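Rbam17540 (Bacillus amyloliquefaciens, PDB 2YOW) probably acts as a copper-dependent lytic polysaccharide monooxygenase of family AA10 that cleaves polysaccharide chains oxidatively. Local coordinates at residues Lys5-Arg10 with Asn171-Asn176; Ala49-Gly54 with Leu118-Phe123; Ala96-Ser101 with Val162-Asn167; Thr108-Asn113 with Asp149-His154. All blocks are in the same frame, centred on the assembly; numbering follows the deposited sequence.

Contact 1. Residues Lys5-Arg10 with Asn171-Asn176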
loop_
_atom_site.group_PDB
_atom_site.type_symbol
_atom_site.label_atom_id
_atom_site.label_comp_id
_atom_site.label_asym_id
_atom_site.label_seq_id
_atom_site.Cartn_x
_atom_site.Cartn_y
_atom_site.Cartn_z
ATOM N N LYS A 5 1.499 -0.847 -8.864
ATOM C CA LYS A 5 0.688 -0.618 -10.034
ATOM C C LYS A 5 -0.179 -1.833 -10.362
ATOM O O LYS A 5 -1.306 -1.696 -10.823
ATOM C CB LYS A 5 1.646 -0.335 -11.184
ATOM C CG LYS A 5 1.047 -0.017 -12.516
ATOM C CD LYS A 5 2.181 -0.113 -13.551
ATOM C CE LYS A 5 1.710 0.185 -14.957
ATOM N NZ LYS A 5 1.077 1.523 -15.015
ATOM N N GLU A 6 0.358 -3.024 -10.141
ATOM C CA GLU A 6 -0.388 -4.252 -10.329
ATOM C C GLU A 6 -0.060 -5.196 -9.176
ATOM O O GLU A 6 1.104 -5.506 -8.963
ATOM C CB GLU A 6 -0.017 -4.918 -11.659
ATOM C CG GLU A 6 -0.747 -6.259 -11.900
ATOM C CD GLU A 6 -1.742 -6.258 -13.045
ATOM O OE1 GLU A 6 -2.196 -5.175 -13.469
ATOM O OE2 GLU A 6 -2.079 -7.365 -13.522
ATOM N N PRO A 7 -1.077 -5.613 -8.393
ATOM C CA PRO A 7 -2.440 -5.101 -8.367
ATOM C C PRO A 7 -2.468 -3.574 -8.158
ATOM O O PRO A 7 -1.481 -2.982 -7.759
ATOM C CB PRO A 7 -3.059 -5.797 -7.155
ATOM C CG PRO A 7 -2.191 -6.905 -6.815
ATOM C CD PRO A 7 -0.814 -6.481 -7.238
ATOM N N VAL A 8 -3.594 -2.953 -8.457
ATOM C CA VAL A 8 -3.748 -1.497 -8.302
ATOM C C VAL A 8 -3.859 -1.127 -6.836
ATOM O O VAL A 8 -4.862 -1.391 -6.190
ATOM C CB VAL A 8 -4.964 -0.993 -9.106
ATOM C CG1 VAL A 8 -5.198 0.494 -8.895
ATOM C CG2 VAL A 8 -4.769 -1.263 -10.605
ATOM N N SER A 9 -2.795 -0.536 -6.334
ATOM C CA SER A 9 -2.799 0.072 -5.005
ATOM C C SER A 9 -3.879 1.119 -4.845
ATOM O O SER A 9 -4.301 1.751 -5.797
ATOM C CB SER A 9 -1.421 0.737 -4.707
ATOM O OG SER A 9 -1.173 1.888 -5.495
ATOM N N ARG A 10 -4.346 1.316 -3.622
ATOM C CA ARG A 10 -5.350 2.322 -3.386
ATOM C C ARG A 10 -4.911 3.673 -3.861
ATOM O O ARG A 10 -5.699 4.434 -4.433
ATOM C CB ARG A 10 -5.752 2.323 -1.906
ATOM C CG ARG A 10 -6.766 3.388 -1.543
ATOM C CD ARG A 10 -6.971 3.436 -0.015
ATOM N NE ARG A 10 -7.388 2.173 0.590
ATOM C CZ ARG A 10 -7.518 1.981 1.919
ATOM N NH1 ARG A 10 -7.203 2.943 2.788
ATOM N NH2 ARG A 10 -7.893 0.819 2.393
ATOM N N ASN A 171 1.838 1.101 0.679
ATOM C CA ASN A 171 0.757 1.058 -0.306
ATOM C C ASN A 171 -0.183 -0.070 0.061
ATOM O O ASN A 171 0.169 -1.269 -0.098
ATOM C CB ASN A 171 1.246 0.795 -1.736
ATOM C CG ASN A 171 1.735 2.016 -2.495
ATOM O OD1 ASN A 171 2.000 1.937 -3.719
ATOM N ND2 ASN A 171 1.903 3.111 -1.822
ATOM N N VAL A 172 -1.337 0.319 0.620
ATOM C CA VAL A 172 -2.445 -0.570 0.810
ATOM C C VAL A 172 -3.136 -0.834 -0.499
ATOM O O VAL A 172 -3.200 0.043 -1.350
ATOM C CB VAL A 172 -3.469 -0.088 1.873
ATOM C CG1 VAL A 172 -2.806 -0.019 3.252
ATOM C CG2 VAL A 172 -4.114 1.261 1.518
ATOM N N ILE A 173 -3.609 -2.088 -0.629
ATOM C CA ILE A 173 -4.340 -2.613 -1.778
ATOM C C ILE A 173 -5.640 -3.230 -1.274
ATOM O O ILE A 173 -5.631 -4.159 -0.450
ATOM C CB ILE A 173 -3.559 -3.746 -2.508
ATOM C CG1 ILE A 173 -2.138 -3.321 -2.827
ATOM C CG2 ILE A 173 -4.267 -4.115 -3.780
ATOM C CD1 ILE A 173 -1.265 -4.474 -3.303
ATOM N N ASP A 174 -6.766 -2.769 -1.817
ATOM C CA ASP A 174 -8.068 -3.262 -1.405
ATOM C C ASP A 174 -8.440 -4.408 -2.309
ATOM O O ASP A 174 -8.414 -4.260 -3.510
ATOM C CB ASP A 174 -9.094 -2.176 -1.506
ATOM C CG ASP A 174 -8.807 -1.030 -0.531
ATOM O OD1 ASP A 174 -9.062 -1.193 0.703
ATOM O OD2 ASP A 174 -8.316 0.024 -1.000
ATOM N N VAL A 175 -8.735 -5.554 -1.729
ATOM C CA VAL A 175 -8.908 -6.736 -2.536
ATOM C C VAL A 175 -10.141 -7.494 -2.135
ATOM O O VAL A 175 -10.585 -7.487 -0.964
ATOM C CB VAL A 175 -7.685 -7.689 -2.518
ATOM C CG1 VAL A 175 -6.439 -6.987 -3.042
ATOM C CG2 VAL A 175 -7.447 -8.321 -1.135
ATOM N N ASN A 176 -10.714 -8.113 -3.141
ATOM C CA ASN A 176 -11.755 -9.098 -2.957
ATOM C C ASN A 176 -11.125 -10.434 -3.256
ATOM O O ASN A 176 -10.783 -10.741 -4.412
ATOM C CB ASN A 176 -12.948 -8.824 -3.842
ATOM C CG ASN A 176 -13.992 -9.918 -3.735
ATOM O OD1 ASN A 176 -14.470 -10.245 -2.629
ATOM N ND2 ASN A 176 -14.336 -10.511 -4.859
HETATM O O HOH W 1 -6.649 -1.019 -4.117
#

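Contact 2. Residues Ala49-Gly54 with Leu118-Phe123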
loop_
_atom_site.group_PDB
_atom_site.type_symbol
_atom_site.label_atom_id
_atom_site.label_comp_id
_atom_site.label_asym_id
_atom_site.label_seq_id
_atom_site.Cartn_x
_atom_site.Cartn_y
_atom_site.Cartn_z
ATOM N N ALA A 49 8.348 0.102 14.242
ATOM C CA ALA A 49 8.242 1.570 14.116
ATOM C C ALA A 49 7.427 1.942 12.872
ATOM O O ALA A 49 6.658 1.130 12.366
ATOM C CB ALA A 49 9.622 2.209 14.070
ATOM N N GLY A 50 7.573 3.169 12.384
ATOM C CA GLY A 50 6.862 3.607 11.186
ATOM C C GLY A 50 5.629 4.415 11.509
ATOM O O GLY A 50 5.456 4.855 12.643
ATOM N N PRO A 51 4.741 4.605 10.518
ATOM C CA PRO A 51 3.532 5.398 10.738
ATOM C C PRO A 51 2.686 4.777 11.837
ATOM O O PRO A 51 2.572 3.571 11.901
ATOM C CB PRO A 51 2.795 5.329 9.394
ATOM C CG PRO A 51 3.762 4.835 8.418
ATOM C CD PRO A 51 4.802 4.057 9.152
ATOM N N PRO A 52 2.107 5.600 12.702
ATOM C CA PRO A 52 1.292 5.043 13.767
ATOM C C PRO A 52 -0.020 4.421 13.260
ATOM O O PRO A 52 -0.434 4.659 12.124
ATOM C CB PRO A 52 1.020 6.256 14.671
ATOM C CG PRO A 52 1.178 7.448 13.810
ATOM C CD PRO A 52 2.123 7.078 12.699
ATOM N N ASP A 53 -0.651 3.606 14.095
ATOM C CA ASP A 53 -1.976 3.065 13.770
ATOM C C ASP A 53 -2.972 4.184 13.429
ATOM O O ASP A 53 -2.951 5.300 14.005
ATOM C CB ASP A 53 -2.512 2.202 14.901
ATOM C CG ASP A 53 -1.699 0.913 15.143
ATOM O OD1 ASP A 53 -0.963 0.411 14.252
ATOM O OD2 ASP A 53 -1.867 0.341 16.243
ATOM N N GLY A 54 -3.825 3.889 12.465
ATOM C CA GLY A 54 -4.767 4.877 11.923
ATOM C C GLY A 54 -4.133 5.844 10.923
ATOM O O GLY A 54 -4.846 6.689 10.354
ATOM N N LEU A 118 -7.030 1.278 10.301
ATOM C CA LEU A 118 -6.077 0.200 10.199
ATOM C C LEU A 118 -5.053 0.239 11.314
ATOM O O LEU A 118 -4.451 1.284 11.570
ATOM C CB LEU A 118 -5.316 0.310 8.872
ATOM C CG LEU A 118 -6.152 0.156 7.629
ATOM C CD1 LEU A 118 -5.235 0.432 6.436
ATOM C CD2 LEU A 118 -6.722 -1.253 7.518
ATOM N N SER A 119 -4.819 -0.903 11.947
ATOM C CA SER A 119 -3.729 -1.028 12.919
ATOM C C SER A 119 -2.819 -2.206 12.622
ATOM O O SER A 119 -3.236 -3.200 12.014
ATOM C CB SER A 119 -4.308 -1.154 14.340
ATOM O OG SER A 119 -5.233 -2.215 14.387
ATOM N N ARG A 120 -1.573 -2.114 13.105
ATOM C CA ARG A 120 -0.575 -3.203 12.953
ATOM C C ARG A 120 -1.062 -4.572 13.311
ATOM O O ARG A 120 -0.732 -5.554 12.642
ATOM C CB ARG A 120 0.622 -2.964 13.863
ATOM C CG ARG A 120 1.519 -1.923 13.340
ATOM C CD ARG A 120 2.234 -1.230 14.474
ATOM N NE ARG A 120 3.175 -0.327 13.867
ATOM C CZ ARG A 120 2.862 0.816 13.265
ATOM N NH1 ARG A 120 1.589 1.251 13.188
ATOM N NH2 ARG A 120 3.841 1.523 12.714
ATOM N N ASP A 121 -1.792 -4.652 14.422
ATOM C CA ASP A 121 -2.252 -5.920 14.936
ATOM C C ASP A 121 -3.342 -6.565 14.091
ATOM O O ASP A 121 -3.690 -7.681 14.350
ATOM C CB ASP A 121 -2.635 -5.810 16.433
ATOM C CG ASP A 121 -3.842 -4.916 16.702
ATOM O OD1 ASP A 121 -4.353 -4.229 15.789
ATOM O OD2 ASP A 121 -4.297 -4.924 17.876
ATOM N N GLU A 122 -3.810 -5.895 13.039
ATOM C CA GLU A 122 -4.776 -6.497 12.118
ATOM C C GLU A 122 -4.055 -7.178 10.921
ATOM O O GLU A 122 -4.725 -7.755 10.110
ATOM C CB GLU A 122 -5.739 -5.453 11.563
ATOM C CG GLU A 122 -6.690 -4.856 12.569
ATOM C CD GLU A 122 -7.719 -3.974 11.882
ATOM O OE1 GLU A 122 -7.344 -2.897 11.356
ATOM O OE2 GLU A 122 -8.901 -4.361 11.851
ATOM N N PHE A 123 -2.722 -7.018 10.832
ATOM C CA PHE A 123 -1.896 -7.559 9.703
ATOM C C PHE A 123 -0.991 -8.670 10.101
ATOM O O PHE A 123 -0.439 -8.688 11.213
ATOM C CB PHE A 123 -1.039 -6.453 9.130
ATOM C CG PHE A 123 -1.828 -5.467 8.313
ATOM C CD1 PHE A 123 -2.140 -5.745 6.999
ATOM C CD2 PHE A 123 -2.294 -4.268 8.874
ATOM C CE1 PHE A 123 -2.876 -4.841 6.232
ATOM C CE2 PHE A 123 -3.034 -3.363 8.119
ATOM C CZ PHE A 123 -3.335 -3.660 6.795
HETATM O O HOH W 2 -1.764 -2.376 16.674
#

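Contact 3. Residues Ala96-Ser101 with Val162-Asn167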
loop_
_atom_site.group_PDB
_atom_site.type_symbol
_atom_site.label_atom_id
_atom_site.label_comp_id
_atom_site.label_asym_id
_atom_site.label_seq_id
_atom_site.Cartn_x
_atom_site.Cartn_y
_atom_site.Cartn_z
ATOM N N ALA A 96 11.269 7.602 -8.686
ATOM C CA ALA A 96 12.652 7.720 -8.233
ATOM C C ALA A 96 13.043 6.429 -7.534
ATOM O O ALA A 96 12.749 6.250 -6.342
ATOM C CB ALA A 96 12.821 8.921 -7.322
ATOM N N PRO A 97 13.696 5.514 -8.269
ATOM C CA PRO A 97 13.967 4.163 -7.732
ATOM C C PRO A 97 15.221 4.104 -6.833
ATOM O O PRO A 97 16.276 3.605 -7.218
ATOM C CB PRO A 97 14.135 3.307 -9.009
ATOM C CG PRO A 97 14.622 4.265 -10.059
ATOM C CD PRO A 97 14.031 5.605 -9.712
ATOM N N HIS A 98 15.058 4.577 -5.610
ATOM C CA HIS A 98 16.124 4.621 -4.623
ATOM C C HIS A 98 16.747 3.257 -4.323
ATOM O O HIS A 98 16.124 2.196 -4.434
ATOM C CB HIS A 98 15.573 5.143 -3.277
ATOM C CG HIS A 98 15.428 6.634 -3.179
ATOM N ND1 HIS A 98 16.217 7.398 -2.339
ATOM C CD2 HIS A 98 14.546 7.490 -3.747
ATOM C CE1 HIS A 98 15.852 8.663 -2.424
ATOM N NE2 HIS A 98 14.842 8.747 -3.274
ATOM N N ALA A 99 17.975 3.316 -3.840
ATOM C CA ALA A 99 18.588 2.181 -3.213
ATOM C C ALA A 99 17.640 1.623 -2.139
ATOM O O ALA A 99 17.039 2.381 -1.368
ATOM C CB ALA A 99 19.910 2.623 -2.586
ATOM N N THR A 100 17.522 0.296 -2.096
ATOM C CA THR A 100 16.475 -0.389 -1.348
ATOM C C THR A 100 17.046 -1.435 -0.414
ATOM O O THR A 100 17.906 -2.220 -0.814
ATOM C CB THR A 100 15.551 -1.095 -2.364
ATOM O OG1 THR A 100 15.007 -0.105 -3.240
ATOM C CG2 THR A 100 14.456 -1.924 -1.696
ATOM N N SER A 101 16.516 -1.475 0.817
ATOM C CA SER A 101 16.819 -2.518 1.785
ATOM C C SER A 101 15.992 -3.760 1.611
ATOM O O SER A 101 16.516 -4.882 1.527
ATOM C CB SER A 101 16.581 -1.981 3.181
ATOM O OG SER A 101 17.454 -0.869 3.389
ATOM N N VAL A 162 13.500 2.039 1.995
ATOM C CA VAL A 162 14.509 2.716 1.192
ATOM C C VAL A 162 15.824 2.725 1.999
ATOM O O VAL A 162 15.830 3.086 3.164
ATOM C CB VAL A 162 14.065 4.161 0.884
ATOM C CG1 VAL A 162 15.169 4.986 0.256
ATOM C CG2 VAL A 162 12.839 4.181 -0.017
ATOM N N ALA A 163 16.920 2.314 1.389
ATOM C CA ALA A 163 18.172 2.095 2.167
ATOM C C ALA A 163 18.901 3.376 2.508
ATOM O O ALA A 163 19.617 3.436 3.517
ATOM C CB ALA A 163 19.111 1.184 1.407
ATOM N N ASP A 164 18.719 4.414 1.695
ATOM C CA ASP A 164 19.540 5.632 1.821
ATOM C C ASP A 164 18.766 6.820 2.428
ATOM O O ASP A 164 19.202 7.977 2.287
ATOM C CB ASP A 164 20.216 6.028 0.486
ATOM C CG ASP A 164 19.272 6.609 -0.532
ATOM O OD1 ASP A 164 18.062 6.288 -0.506
ATOM O OD2 ASP A 164 19.796 7.320 -1.450
ATOM N N THR A 165 17.626 6.516 3.045
ATOM C CA THR A 165 16.817 7.488 3.796
ATOM C C THR A 165 16.250 6.857 5.040
ATOM O O THR A 165 16.422 5.674 5.264
ATOM C CB THR A 165 15.668 8.071 2.964
ATOM O OG1 THR A 165 14.621 7.103 2.814
ATOM C CG2 THR A 165 16.152 8.583 1.636
ATOM N N SER A 166 15.596 7.656 5.870
ATOM C CA SER A 166 14.932 7.163 7.044
ATOM C C SER A 166 13.465 6.691 6.712
ATOM O O SER A 166 12.675 6.434 7.610
ATOM C CB SER A 166 14.883 8.274 8.083
ATOM O OG SER A 166 14.062 9.324 7.625
ATOM N N ASN A 167 13.121 6.654 5.433
ATOM C CA ASN A 167 11.738 6.428 5.026
ATOM C C ASN A 167 11.411 5.135 4.291
ATOM O O ASN A 167 12.283 4.366 3.856
ATOM C CB ASN A 167 11.285 7.615 4.192
ATOM C CG ASN A 167 11.145 8.871 5.012
ATOM O OD1 ASN A 167 10.920 8.819 6.216
ATOM N ND2 ASN A 167 11.171 9.988 4.344
#

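Contact 4. Residues Thr108-Asn113 with Asp149-His154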
loop_
_atom_site.group_PDB
_atom_site.type_symbol
_atom_site.label_atom_id
_atom_site.label_comp_id
_atom_site.label_asym_id
_atom_site.label_seq_id
_atom_site.Cartn_x
_atom_site.Cartn_y
_atom_site.Cartn_z
ATOM N N THR A 108 -4.465 -8.505 5.879
ATOM C CA THR A 108 -5.315 -8.405 7.028
ATOM C C THR A 108 -5.666 -9.805 7.529
ATOM O O THR A 108 -5.782 -10.761 6.750
ATOM C CB THR A 108 -6.609 -7.661 6.680
ATOM O OG1 THR A 108 -7.042 -8.105 5.398
ATOM C CG2 THR A 108 -6.375 -6.144 6.635
ATOM N N LYS A 109 -5.873 -9.910 8.830
ATOM C CA LYS A 109 -6.211 -11.213 9.450
ATOM C C LYS A 109 -7.662 -11.536 9.156
ATOM O O LYS A 109 -8.474 -10.659 8.856
ATOM C CB LYS A 109 -5.963 -11.162 10.942
ATOM C CG LYS A 109 -4.497 -10.998 11.278
ATOM C CD LYS A 109 -4.351 -10.712 12.759
ATOM C CE LYS A 109 -2.890 -10.679 13.173
ATOM N NZ LYS A 109 -2.778 -10.255 14.592
ATOM N N LYS A 110 -7.999 -12.825 9.265
ATOM C CA LYS A 110 -9.374 -13.315 8.974
ATOM C C LYS A 110 -10.431 -12.530 9.735
ATOM O O LYS A 110 -11.523 -12.309 9.216
ATOM C CB LYS A 110 -9.509 -14.849 9.268
ATOM C CG LYS A 110 -10.373 -15.685 8.275
ATOM C CD LYS A 110 -11.921 -15.384 8.142
ATOM C CE LYS A 110 -12.446 -14.639 6.881
ATOM N NZ LYS A 110 -12.264 -15.365 5.596
ATOM N N ASN A 111 -10.098 -12.075 10.941
ATOM C CA ASN A 111 -11.074 -11.376 11.778
ATOM C C ASN A 111 -10.953 -9.859 11.789
ATOM O O ASN A 111 -11.459 -9.221 12.697
ATOM C CB ASN A 111 -10.990 -11.887 13.224
ATOM C CG ASN A 111 -9.638 -11.595 13.884
ATOM O OD1 ASN A 111 -8.732 -10.999 13.290
ATOM N ND2 ASN A 111 -9.505 -12.022 15.132
ATOM N N TRP A 112 -10.298 -9.260 10.803
ATOM C CA TRP A 112 -10.072 -7.820 10.834
ATOM C C TRP A 112 -11.382 -7.071 10.699
ATOM O O TRP A 112 -12.361 -7.625 10.207
ATOM C CB TRP A 112 -9.080 -7.392 9.729
ATOM C CG TRP A 112 -9.639 -7.270 8.334
ATOM C CD1 TRP A 112 -10.145 -8.272 7.533
ATOM C CD2 TRP A 112 -9.813 -6.060 7.594
ATOM N NE1 TRP A 112 -10.545 -7.753 6.317
ATOM C CE2 TRP A 112 -10.368 -6.399 6.342
ATOM C CE3 TRP A 112 -9.539 -4.712 7.866
ATOM C CZ2 TRP A 112 -10.666 -5.439 5.374
ATOM C CZ3 TRP A 112 -9.785 -3.773 6.878
ATOM C CH2 TRP A 112 -10.367 -4.135 5.661
ATOM N N ASN A 113 -11.393 -5.803 11.113
ATOM C CA ASN A 113 -12.615 -4.986 11.066
ATOM C C ASN A 113 -12.509 -3.912 9.993
ATOM O O ASN A 113 -11.735 -2.944 10.154
ATOM C CB ASN A 113 -12.870 -4.344 12.426
ATOM C CG ASN A 113 -14.235 -3.685 12.520
ATOM O OD1 ASN A 113 -14.851 -3.300 11.524
ATOM N ND2 ASN A 113 -14.704 -3.525 13.745
ATOM N N ASP A 149 -6.510 -19.241 3.151
ATOM C CA ASP A 149 -7.442 -19.605 4.246
ATOM C C ASP A 149 -8.464 -18.481 4.506
ATOM O O ASP A 149 -9.115 -18.433 5.543
ATOM C CB ASP A 149 -6.669 -19.919 5.515
ATOM C CG ASP A 149 -5.811 -18.751 5.986
ATOM O OD1 ASP A 149 -5.664 -17.753 5.278
ATOM O OD2 ASP A 149 -5.253 -18.823 7.075
ATOM N N ARG A 150 -8.637 -17.615 3.517
ATOM C CA ARG A 150 -9.271 -16.328 3.716
ATOM C C ARG A 150 -10.029 -15.865 2.493
ATOM O O ARG A 150 -9.504 -15.988 1.395
ATOM C CB ARG A 150 -8.125 -15.361 3.818
ATOM C CG ARG A 150 -8.240 -14.383 4.903
ATOM C CD ARG A 150 -6.849 -13.878 5.173
ATOM N NE ARG A 150 -6.035 -14.928 5.795
ATOM C CZ ARG A 150 -5.072 -14.668 6.614
ATOM N NH1 ARG A 150 -4.800 -13.403 6.940
ATOM N NH2 ARG A 150 -4.376 -15.676 7.120
ATOM N N SER A 151 -11.207 -15.262 2.660
ATOM C CA SER A 151 -11.948 -14.718 1.509
ATOM C C SER A 151 -12.634 -13.377 1.828
ATOM O O SER A 151 -12.743 -12.985 2.989
ATOM C CB SER A 151 -12.990 -15.740 0.983
ATOM O OG SER A 151 -13.911 -16.001 1.967
ATOM N N GLY A 152 -13.107 -12.712 0.777
ATOM C CA GLY A 152 -13.934 -11.510 0.912
ATOM C C GLY A 152 -13.028 -10.298 0.920
ATOM O O GLY A 152 -11.882 -10.403 0.459
ATOM N N TYR A 153 -13.498 -9.182 1.482
ATOM C CA TYR A 153 -12.712 -7.947 1.524
ATOM C C TYR A 153 -11.563 -8.030 2.519
ATOM O O TYR A 153 -11.765 -8.263 3.730
ATOM C CB TYR A 153 -13.580 -6.756 1.901
ATOM C CG TYR A 153 -12.875 -5.394 2.006
ATOM C CD1 TYR A 153 -11.762 -5.068 1.217
ATOM C CD2 TYR A 153 -13.367 -4.420 2.857
ATOM C CE1 TYR A 153 -11.137 -3.826 1.310
ATOM C CE2 TYR A 153 -12.781 -3.161 2.934
ATOM C CZ TYR A 153 -11.684 -2.847 2.137
ATOM O OH TYR A 153 -11.076 -1.598 2.193
ATOM N N HIS A 154 -10.370 -7.894 1.986
ATOM C CA HIS A 154 -9.094 -7.878 2.758
ATOM C C HIS A 154 -8.268 -6.740 2.224
ATOM O O HIS A 154 -8.581 -6.246 1.174
ATOM C CB HIS A 154 -8.330 -9.217 2.705
ATOM C CG HIS A 154 -8.994 -10.280 3.525
ATOM N ND1 HIS A 154 -8.823 -10.388 4.887
ATOM C CD2 HIS A 154 -9.947 -11.187 3.194
ATOM C CE1 HIS A 154 -9.617 -11.337 5.355
ATOM N NE2 HIS A 154 -10.311 -11.836 4.349
#

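Contact 1. Residues Lys5-Arg10 with Asn171-Asn176
Arg10 lays one face of its guanidinium over CG2 of Val172, the methyl sitting close to the middle of the group with Arg10 CZ 3.5 Å from Val172 CG2. The edge of the same group meets Asp174 side-on. Arg10 NE reaches Asp174 OD2 at 2.8 Å and Arg10 NH2 reaches Asp174 OD1 at 2.9 Å, one nitrogen to each oxygen, both on syn lone pairs, and the two planes are only 7° apart. An arginine chain extended as far as CD, then bent at chi3 (-57°), brings the guanidinium over Val172 CG2 and level with the carboxylate. Arg10 opens a helix, and its backbone N gives a nearly straight bond to Val172 O (2.8 Å), so backbone and side chain of one residue hold alternate positions of strand 171-176. Just before it, Ser9 is the N-cap: its OG caps the N of Tyr12 and bonds to Ile4 O, while Asn171 OD1 turns to Ile4 N. Further back, beyond the cis peptide bond preceding Pro7, Pro7 CB packs against Ile173 CG2 at 4.0 Å. A water spans the gap beside it, giving to Val8 O at 2.8 Å and accepting from Asp174 N at 2.9 Å. The buried ion pair has further partners, Gln73 and the ring of Trp78 on Arg10 and the hydroxyl of Tyr153 on Asp174 OD1. With two coplanar bonds fixing its rotation and several neighbours sharing the charges, the pair probably keeps both groups ionised inside the protein while tying the start of helix 10-21 to strand 167-177.

Contact 2. Residues Ala49-Gly54 with Leu118-Phe123
Arg120 opens a short 3-10 turn, residues 120-122, and its guanidinium spreads edge-on against carbonyls and a carboxylate of loop 49-54, joining two long connections of the LPMO beta-sandwich. Arg120 NH2 gives a bond to Ala49 O at 2.9 Å, arriving from above that carbonyl plane. Arg120 NH1 lies in the plane of the Pro51 carbonyl, 2.8 Å from Pro51 O; NH2 also turns to this oxygen, but is modelled too close for the length to be trusted. Arg120 NH1 further forms a salt bridge with Asp53 OD1 at 2.9 Å. That oxygen of Asp53 takes a second, almost straight bond from the backbone N of Arg120, 2.8 Å away, and the two donors approach it from opposite faces of the carboxylate, whose plane is 48° from the guanidinium. Next to it, Asp53 CG rests on Ser119 CB, and Gly54 N bonds directly to Leu118 O. The chain of Arg120, extended from CG to NE, spans the distance between the two loops. In the outer shell, Arg120 NE bonds to Pro47 O, just ahead of residues 49-54, and Leu118 packs inward on Ile155 and Val172. The turn is braced from within by Glu122 N to Ser119 O, and Glu122 OE1 receives Ser119 N. A water bridges Asp53 OD2 and Asp121 N, and Ser119 OG donates to Asp121 OD1 at 2.6 Å, nearly in line with its C-O bond.

Contact 3. Residues Ala96-Ser101 with Val162-Asn167
His98 and Asp164 supply the side-chain hydrogen bond of this contact: ND1 donates to Asp164 OD1 at 2.8 Å, and the N-H points nearly straight at the oxygen (170°). The acceptor lies in the ring plane and offers its syn lone pair, although the carboxylate itself is turned 65° from the imidazole. Asp164 CG sits between its own backbone N and carbonyl carbon (chi1 73°), which swings the acid back toward the histidine. The backbone contributes one bond, Ala163 N to Ala99 O at 2.8 Å, the donor standing above the carbonyl plane. It adjoins the Thr100-Val162 bridge, an antiparallel non-hydrogen-bonded pair whose side chains diverge, where strands 100-108 and 154-162 meet at their ends. Van der Waals contacts fill in around these bonds. Val162 CG1 presses against His98 CB at 3.6 Å and also touches Ala99 O, Ala99 CB faces Ala163 CB at 4.3 Å, and Thr165 CG2 approaches His98 CE1 at 4.1 Å. Ser101 OG lies 3.3 Å from Ala163 CB. Within the loops, Thr100 OG1 donates to His98 O and also meets the ring nitrogen of Trp160, Thr165 OG1 closes an ST turn on Asn167 N, and Lys44 grips Val162 O and Thr165 O. In AA10 enzymes the N-terminal histidine and a second histidine bind copper as a histidine brace; the backbone pairing of Ala96, two residues before His98, with His1 is consistent with His98 being that second histidine. Donation from ND1 fixes the rotation of the ring and would leave NE2 as the nitrogen available to copper, as in relatives.

Contact 4. Residues Thr108-Asn113 with Asp149-His154
Trp112 turns the edge of its indole to Tyr153 and lies obliquely beside His154. Its CB packs against Glu122, and CG stands between the backbone N and the carbonyl carbon (chi1 79°), which folds the ring back over its own turn, so that Thr108 CG2 lies over one face. Trp112 CD1 comes to 3.6 Å from His154 ND1. Trp112 NE1 then donates to Tyr153 O at 2.9 Å, the oxygen lying in the indole plane. Beyond it CZ2 sits over the centre of the phenol ring, and at the tip Trp112 CH2 meets Tyr153 CE2 at 3.8 Å. This is an edge-to-face pair: the indole edge meets the tyrosine face with the planes 72° apart. The hydroxyl of that tyrosine goes on to Asp174 and Gln73.

His154 is placed by Thr108, whose OG1 shares a hydrogen bond with ND1 at 2.9 Å and also meets Ile155 N, while CD of Arg150 lies over one face of the imidazole. Arg150 NH1 reaches Thr108 O at 2.8 Å and pairs with Glu124. Its NE and NH2 clasp OD1 of Asp149 side-on. Lys110 bends back alongside Arg150, running in the opposite direction. Trp112 N bonds to Lys109 O, closing the type I beta turn 109-112. Trp112, Tyr153 and His154 thus form an aromatic cluster, packed where this turn after strand 100-108 meets the loop entering strand 154-162 at one end of the beta-sandwich.

Contact 1 lies nearest the chain centre, about 7 Å away, and touches two of the others. Asp174 of contact 1 meets Tyr153 OH, and Val175 O pairs with His154 N, joining it to contact 4, whose centre is about 15 Å away. Packing of Val172 on Leu118 joins it to contact 2, about 17 Å away. Contacts 2 and 4 meet directly, Lys109 binding Asp121 O and Glu122 O. Contact 3 stands apart beside His1 and the probable copper site, across the centre of the chain from contact 4 and about 31 Å from it between centres. Strands 100-108 and 154-162 run between these two ends, and strand 167-177 links contacts 1 and 3.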